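DNA mismatch repair protein MLH3 (Saccharomyces cerevisiae S288C, PDB 6RMN) takes part in DNA mismatch repair, correcting insertion-deletion loops as a component of the MutLbeta heterodimer, to which this piece contributes the C-terminal, zinc-binding part of the chain. Local coordinates at residues B[51-56]-B[223-228]; B[59-64]-B[184-189]. All coordinates share one frame; numbering follows the deposited sequence.

How the interactions relate
Both contacts use helix 48-69, and their centres lie about 12 Å apart. Interaction 1 joins residues 51-56 to the loop 223-228, between helix 206-216 and strand 232-234; it is partly buried, and its chemistry is polar, resting on two zinc ions and a carboxylate. Interaction 2, farther along the same helix, is the buried one: residues 59-64 pack on helix 183-196 near the centre of the chain through leucine and aromatic side chains, with no hydrogen bond between the segments. Helix 183-196 also reaches the metal site, since its Cys194 binds zinc together with Glu53. Along the chain, interaction 2 is nested inside the loop closed by interaction 1.

Interaction 1 (B[51-56]-B[223-228]). With ZN (zinc ion), chain D; ZN (zinc ion), chain C.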
loop_
_atom_site.group_PDB
_atom_site.type_symbol
_atom_site.label_atom_id
_atom_site.label_comp_id
_atom_site.label_asym_id
_atom_site.label_seq_id
_atom_site.Cartn_x
_atom_site.Cartn_y
_atom_site.Cartn_z
ATOM N N CYS B 51 -1.853 -3.233 -14.913
ATOM C CA CYS B 51 -3.050 -2.781 -14.211
ATOM C C CYS B 51 -3.855 -1.812 -15.089
ATOM O O CYS B 51 -5.037 -2.038 -15.324
ATOM C CB CYS B 51 -2.654 -2.127 -12.886
ATOM S SG CYS B 51 -4.048 -1.457 -11.952
ATOM N N ASP B 52 -3.204 -0.741 -15.570
ATOM C CA ASP B 52 -3.796 0.290 -16.411
ATOM C C ASP B 52 -4.247 -0.270 -17.771
ATOM O O ASP B 52 -5.378 -0.004 -18.197
ATOM C CB ASP B 52 -2.814 1.470 -16.584
ATOM C CG ASP B 52 -3.474 2.767 -17.026
ATOM O OD1 ASP B 52 -4.715 2.922 -16.802
ATOM O OD2 ASP B 52 -2.763 3.634 -17.573
ATOM N N GLU B 53 -3.377 -1.079 -18.417
ATOM C CA GLU B 53 -3.639 -1.751 -19.697
ATOM C C GLU B 53 -4.875 -2.660 -19.603
ATOM O O GLU B 53 -5.688 -2.654 -20.526
ATOM C CB GLU B 53 -2.405 -2.551 -20.130
ATOM C CG GLU B 53 -2.506 -3.251 -21.470
ATOM C CD GLU B 53 -1.239 -4.020 -21.761
ATOM O OE1 GLU B 53 -0.201 -3.376 -22.037
ATOM O OE2 GLU B 53 -1.265 -5.265 -21.652
ATOM N N ARG B 54 -5.026 -3.397 -18.480
ATOM C CA ARG B 54 -6.162 -4.269 -18.213
ATOM C C ARG B 54 -7.491 -3.496 -18.143
ATOM O O ARG B 54 -8.481 -3.909 -18.767
ATOM C CB ARG B 54 -5.954 -5.061 -16.913
ATOM C CG ARG B 54 -7.090 -6.042 -16.632
ATOM C CD ARG B 54 -6.923 -7.226 -17.542
ATOM N NE ARG B 54 -8.079 -7.454 -18.382
ATOM C CZ ARG B 54 -8.180 -8.456 -19.243
ATOM N NH1 ARG B 54 -7.177 -9.315 -19.396
ATOM N NH2 ARG B 54 -9.277 -8.606 -19.963
ATOM N N ILE B 55 -7.510 -2.410 -17.345
ATOM C CA ILE B 55 -8.679 -1.540 -17.168
ATOM C C ILE B 55 -9.081 -0.980 -18.535
ATOM O O ILE B 55 -10.269 -0.938 -18.858
ATOM C CB ILE B 55 -8.390 -0.378 -16.144
ATOM C CG1 ILE B 55 -8.064 -0.928 -14.730
ATOM C CG2 ILE B 55 -9.555 0.633 -16.084
ATOM C CD1 ILE B 55 -7.215 0.001 -13.865
ATOM N N ARG B 56 -8.078 -0.523 -19.307
ATOM C CA ARG B 56 -8.263 0.097 -20.613
ATOM C C ARG B 56 -8.806 -0.867 -21.651
ATOM O O ARG B 56 -9.672 -0.467 -22.425
ATOM C CB ARG B 56 -6.972 0.779 -21.080
ATOM C CG ARG B 56 -6.729 2.103 -20.381
ATOM C CD ARG B 56 -5.447 2.761 -20.848
ATOM N NE ARG B 56 -5.166 3.997 -20.103
ATOM C CZ ARG B 56 -5.632 5.203 -20.425
ATOM N NH1 ARG B 56 -6.406 5.361 -21.486
ATOM N NH2 ARG B 56 -5.333 6.256 -19.679
ATOM N N PHE B 223 -6.187 -10.363 -13.144
ATOM C CA PHE B 223 -4.959 -11.114 -12.882
ATOM C C PHE B 223 -3.948 -11.164 -14.015
ATOM O O PHE B 223 -2.835 -11.652 -13.806
ATOM C CB PHE B 223 -5.320 -12.512 -12.401
ATOM C CG PHE B 223 -6.268 -12.428 -11.228
ATOM C CD1 PHE B 223 -5.869 -11.837 -10.032
ATOM C CD2 PHE B 223 -7.574 -12.878 -11.339
ATOM C CE1 PHE B 223 -6.754 -11.735 -8.957
ATOM C CE2 PHE B 223 -8.450 -12.802 -10.254
ATOM C CZ PHE B 223 -8.040 -12.214 -9.077
ATOM N N GLU B 224 -4.276 -10.582 -15.169
ATOM C CA GLU B 224 -3.321 -10.517 -16.276
ATOM C C GLU B 224 -3.480 -9.244 -17.075
ATOM O O GLU B 224 -4.519 -8.616 -16.985
ATOM C CB GLU B 224 -3.337 -11.787 -17.172
ATOM C CG GLU B 224 -4.634 -12.112 -17.885
ATOM C CD GLU B 224 -4.715 -13.529 -18.430
ATOM O OE1 GLU B 224 -4.486 -14.487 -17.655
ATOM O OE2 GLU B 224 -5.027 -13.682 -19.634
ATOM N N CYS B 225 -2.434 -8.841 -17.813
ATOM C CA CYS B 225 -2.452 -7.678 -18.708
ATOM C C CYS B 225 -3.257 -8.057 -19.977
ATOM O O CYS B 225 -3.767 -9.186 -20.073
ATOM C CB CYS B 225 -1.026 -7.263 -19.063
ATOM S SG CYS B 225 -0.192 -8.394 -20.209
ATOM N N ALA B 226 -3.324 -7.142 -20.967
ATOM C CA ALA B 226 -4.025 -7.420 -22.230
ATOM C C ALA B 226 -3.445 -8.628 -22.996
ATOM O O ALA B 226 -4.221 -9.359 -23.596
ATOM C CB ALA B 226 -4.046 -6.188 -23.126
ATOM N N HIS B 227 -2.110 -8.864 -22.916
ATOM C CA HIS B 227 -1.366 -9.934 -23.602
ATOM C C HIS B 227 -1.202 -11.236 -22.788
ATOM O O HIS B 227 -0.323 -12.042 -23.093
ATOM C CB HIS B 227 0.006 -9.411 -24.082
ATOM C CG HIS B 227 -0.077 -8.063 -24.738
ATOM N ND1 HIS B 227 -0.075 -6.896 -23.989
ATOM C CD2 HIS B 227 -0.245 -7.742 -26.041
ATOM C CE1 HIS B 227 -0.225 -5.909 -24.857
ATOM N NE2 HIS B 227 -0.330 -6.366 -26.103
ATOM N N GLY B 228 -2.055 -11.438 -21.786
ATOM C CA GLY B 228 -2.071 -12.642 -20.953
ATOM C C GLY B 228 -0.970 -12.865 -19.928
ATOM O O GLY B 228 -0.923 -13.939 -19.327
HETATM ZN ZN ZN D . 0.521 -6.748 -21.841
HETATM ZN ZN ZN C . 1.716 -3.244 -22.476
#
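Glu53 reaches Cys225, Ala226 and His227 through a fully stretched chain, CG anti to the backbone N (chi1 -177°) and CD anti in turn, which carries its carboxylate from the helix to two zinc ions. OE1 binds the chain C zinc at 2.0 Å, while OE2 binds the chain D zinc at 2.3 Å, a bridging mode that divides one carboxylate between two metals. In Cys225, SG stands between the backbone N and the carbonyl carbon (chi1 73°), turned toward the chain D zinc, which it binds at 2.4 Å. His227 adds its ND1 at 2.2 Å from the same chain D zinc; Glu53 OE2 lies at the edge of the imidazole, near its plane, because it and ND1 share that metal.

OE2 of Glu53 has a further partner: the backbone N of Ala226 donates to its anti lone pair at 2.9 Å, a bent bond with an angle of 136° at the hydrogen. The methyl of Ala226 packs against the carboxylate arm, its CB 3.7 Å from Glu53 CG. Arg54 NE forms a salt bridge with Glu58.

A type I turn from Cys225 to Gly228 presents both loop ligands. With His49 and Cys194 on the chain C zinc, and a ligand from another protein's chain at each zinc, the arrangement is a two-metal site bridged by a glutamate, consistent with the metal-binding endonuclease site of MutL C-terminal domains.

Interaction 2 (B[59-64]-B[184-189]); sequences ELFYSL and VFHEIL
Phe61 and His186 meet as a T-shaped pair, the edge of the phenyl ring directed at the face of the imidazole. The ring planes stand at 64° and the centroids are 5.0 Å apart. Phe61 CZ makes the touch, lying above the middle of the imidazole with His186 CE1 as its nearest atom at 3.6 Å, and the two side chains cross at about a right angle.

Leu189 takes up one face of the same phenyl ring. Its CD1 forms a CH-pi contact 4.0 Å from the centroid of the Phe61 ring, displaced somewhat toward the rim, so Phe61 gives its face to one residue of helix 183-196 and its edge to another. The CD1 methyl of Leu189 enters a site formed by three residues of helix 48-69: besides the phenyl face, it meets Leu64 CD2 at 3.7 Å and Leu60 CB at 4.0 Å. Leu60 also passes back across the contact, its CD1 approaching the carbonyl O of Leu189 at 3.6 Å. At the other end, Leu64 CD2 lies more loosely against Phe185 CB, 4.5 Å away.

Met127 of helix 126-132 touches Leu64, Phe185 and Leu189, bringing a third helix onto this apolar cluster, and Val181 touches Phe61. The segment axes approach to 10.8 Å. This is an oblique helix-helix crossing, with the N-to-C directions 136° apart, held by leucines and an aromatic pair and joining helix 48-69 to helix 183-196 near the centre of this C-terminal region of MLH3.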
loop_
_atom_site.group_PDB
_atom_site.type_symbol
_atom_site.label_atom_id
_atom_site.label_comp_id
_atom_site.label_asym_id
_atom_site.label_seq_id
_atom_site.Cartn_x
_atom_site.Cartn_y
_atom_site.Cartn_z
ATOM N N GLU B 59 -12.553 -1.699 -21.076
ATOM C CA GLU B 59 -13.350 -0.540 -21.488
ATOM C C GLU B 59 -13.527 -0.573 -23.002
ATOM O O GLU B 59 -14.624 -0.295 -23.497
ATOM C CB GLU B 59 -12.670 0.783 -21.079
ATOM C CG GLU B 59 -12.797 1.126 -19.597
ATOM C CD GLU B 59 -11.929 2.237 -19.016
ATOM O OE1 GLU B 59 -11.102 2.832 -19.749
ATOM O OE2 GLU B 59 -12.084 2.507 -17.801
ATOM N N LEU B 60 -12.446 -0.909 -23.737
ATOM C CA LEU B 60 -12.427 -0.983 -25.209
ATOM C C LEU B 60 -13.314 -2.102 -25.725
ATOM O O LEU B 60 -14.064 -1.895 -26.687
ATOM C CB LEU B 60 -10.984 -1.122 -25.754
ATOM C CG LEU B 60 -10.089 0.135 -25.699
ATOM C CD1 LEU B 60 -8.686 -0.180 -26.102
ATOM C CD2 LEU B 60 -10.628 1.243 -26.568
ATOM N N PHE B 61 -13.238 -3.276 -25.068
ATOM C CA PHE B 61 -14.049 -4.446 -25.353
ATOM C C PHE B 61 -15.518 -4.158 -25.108
ATOM O O PHE B 61 -16.338 -4.436 -25.986
ATOM C CB PHE B 61 -13.564 -5.671 -24.561
ATOM C CG PHE B 61 -12.741 -6.596 -25.425
ATOM C CD1 PHE B 61 -13.348 -7.438 -26.348
ATOM C CD2 PHE B 61 -11.354 -6.574 -25.370
ATOM C CE1 PHE B 61 -12.582 -8.265 -27.175
ATOM C CE2 PHE B 61 -10.590 -7.388 -26.212
ATOM C CZ PHE B 61 -11.207 -8.228 -27.107
ATOM N N TYR B 62 -15.845 -3.538 -23.956
ATOM C CA TYR B 62 -17.213 -3.165 -23.601
ATOM C C TYR B 62 -17.826 -2.239 -24.668
ATOM O O TYR B 62 -18.956 -2.465 -25.081
ATOM C CB TYR B 62 -17.293 -2.567 -22.169
ATOM C CG TYR B 62 -18.667 -2.026 -21.821
ATOM C CD1 TYR B 62 -19.688 -2.874 -21.402
ATOM C CD2 TYR B 62 -18.966 -0.673 -21.982
ATOM C CE1 TYR B 62 -20.972 -2.392 -21.142
ATOM C CE2 TYR B 62 -20.246 -0.181 -21.738
ATOM C CZ TYR B 62 -21.246 -1.041 -21.306
ATOM O OH TYR B 62 -22.511 -0.555 -21.050
ATOM N N SER B 63 -17.067 -1.242 -25.145
ATOM C CA SER B 63 -17.512 -0.324 -26.198
ATOM C C SER B 63 -17.782 -1.035 -27.532
ATOM O O SER B 63 -18.818 -0.793 -28.149
ATOM C CB SER B 63 -16.492 0.795 -26.404
ATOM O OG SER B 63 -16.381 1.563 -25.217
ATOM N N LEU B 64 -16.843 -1.895 -27.973
ATOM C CA LEU B 64 -16.904 -2.628 -29.231
ATOM C C LEU B 64 -18.089 -3.592 -29.277
ATOM O O LEU B 64 -18.808 -3.626 -30.276
ATOM C CB LEU B 64 -15.557 -3.365 -29.491
ATOM C CG LEU B 64 -15.536 -4.528 -30.521
ATOM C CD1 LEU B 64 -15.746 -4.040 -31.913
ATOM C CD2 LEU B 64 -14.235 -5.289 -30.456
ATOM N N VAL B 184 -7.939 -10.178 -35.336
ATOM C CA VAL B 184 -7.486 -8.855 -35.783
ATOM C C VAL B 184 -8.048 -7.732 -34.896
ATOM O O VAL B 184 -7.354 -6.751 -34.673
ATOM C CB VAL B 184 -7.729 -8.607 -37.296
ATOM C CG1 VAL B 184 -9.225 -8.566 -37.638
ATOM C CG2 VAL B 184 -7.010 -7.337 -37.772
ATOM N N PHE B 185 -9.285 -7.884 -34.384
ATOM C CA PHE B 185 -9.894 -6.885 -33.519
ATOM C C PHE B 185 -9.229 -6.892 -32.136
ATOM O O PHE B 185 -8.866 -5.836 -31.634
ATOM C CB PHE B 185 -11.414 -7.053 -33.458
ATOM C CG PHE B 185 -12.122 -6.617 -34.714
ATOM C CD1 PHE B 185 -12.386 -5.280 -34.955
ATOM C CD2 PHE B 185 -12.546 -7.545 -35.650
ATOM C CE1 PHE B 185 -13.042 -4.879 -36.128
ATOM C CE2 PHE B 185 -13.205 -7.145 -36.818
ATOM C CZ PHE B 185 -13.443 -5.816 -37.051
ATOM N N HIS B 186 -8.985 -8.092 -31.583
ATOM C CA HIS B 186 -8.282 -8.359 -30.328
ATOM C C HIS B 186 -6.909 -7.668 -30.337
ATOM O O HIS B 186 -6.589 -6.920 -29.412
ATOM C CB HIS B 186 -8.065 -9.874 -30.210
ATOM C CG HIS B 186 -8.594 -10.487 -28.963
ATOM N ND1 HIS B 186 -8.084 -10.148 -27.717
ATOM C CD2 HIS B 186 -9.530 -11.451 -28.810
ATOM C CE1 HIS B 186 -8.736 -10.902 -26.850
ATOM N NE2 HIS B 186 -9.624 -11.697 -27.460
ATOM N N GLU B 187 -6.123 -7.897 -31.418
ATOM C CA GLU B 187 -4.792 -7.334 -31.664
ATOM C C GLU B 187 -4.814 -5.820 -31.660
ATOM O O GLU B 187 -3.974 -5.211 -30.994
ATOM C CB GLU B 187 -4.215 -7.868 -32.978
ATOM C CG GLU B 187 -3.756 -9.320 -32.900
ATOM C CD GLU B 187 -3.402 -10.029 -34.200
ATOM O OE1 GLU B 187 -3.510 -9.411 -35.286
ATOM O OE2 GLU B 187 -3.016 -11.218 -34.125
ATOM N N ILE B 188 -5.803 -5.208 -32.350
ATOM C CA ILE B 188 -5.964 -3.750 -32.387
ATOM C C ILE B 188 -6.252 -3.182 -30.981
ATOM O O ILE B 188 -5.610 -2.207 -30.581
ATOM C CB ILE B 188 -6.992 -3.280 -33.459
ATOM C CG1 ILE B 188 -6.520 -3.678 -34.895
ATOM C CG2 ILE B 188 -7.227 -1.772 -33.377
ATOM C CD1 ILE B 188 -7.589 -3.569 -36.007
ATOM N N LEU B 189 -7.189 -3.804 -30.228
ATOM C CA LEU B 189 -7.551 -3.341 -28.882
ATOM C C LEU B 189 -6.419 -3.550 -27.882
ATOM O O LEU B 189 -6.209 -2.682 -27.043
ATOM C CB LEU B 189 -8.870 -3.955 -28.366
ATOM C CG LEU B 189 -10.150 -3.804 -29.227
ATOM C CD1 LEU B 189 -11.373 -4.075 -28.392
ATOM C CD2 LEU B 189 -10.268 -2.411 -29.884
#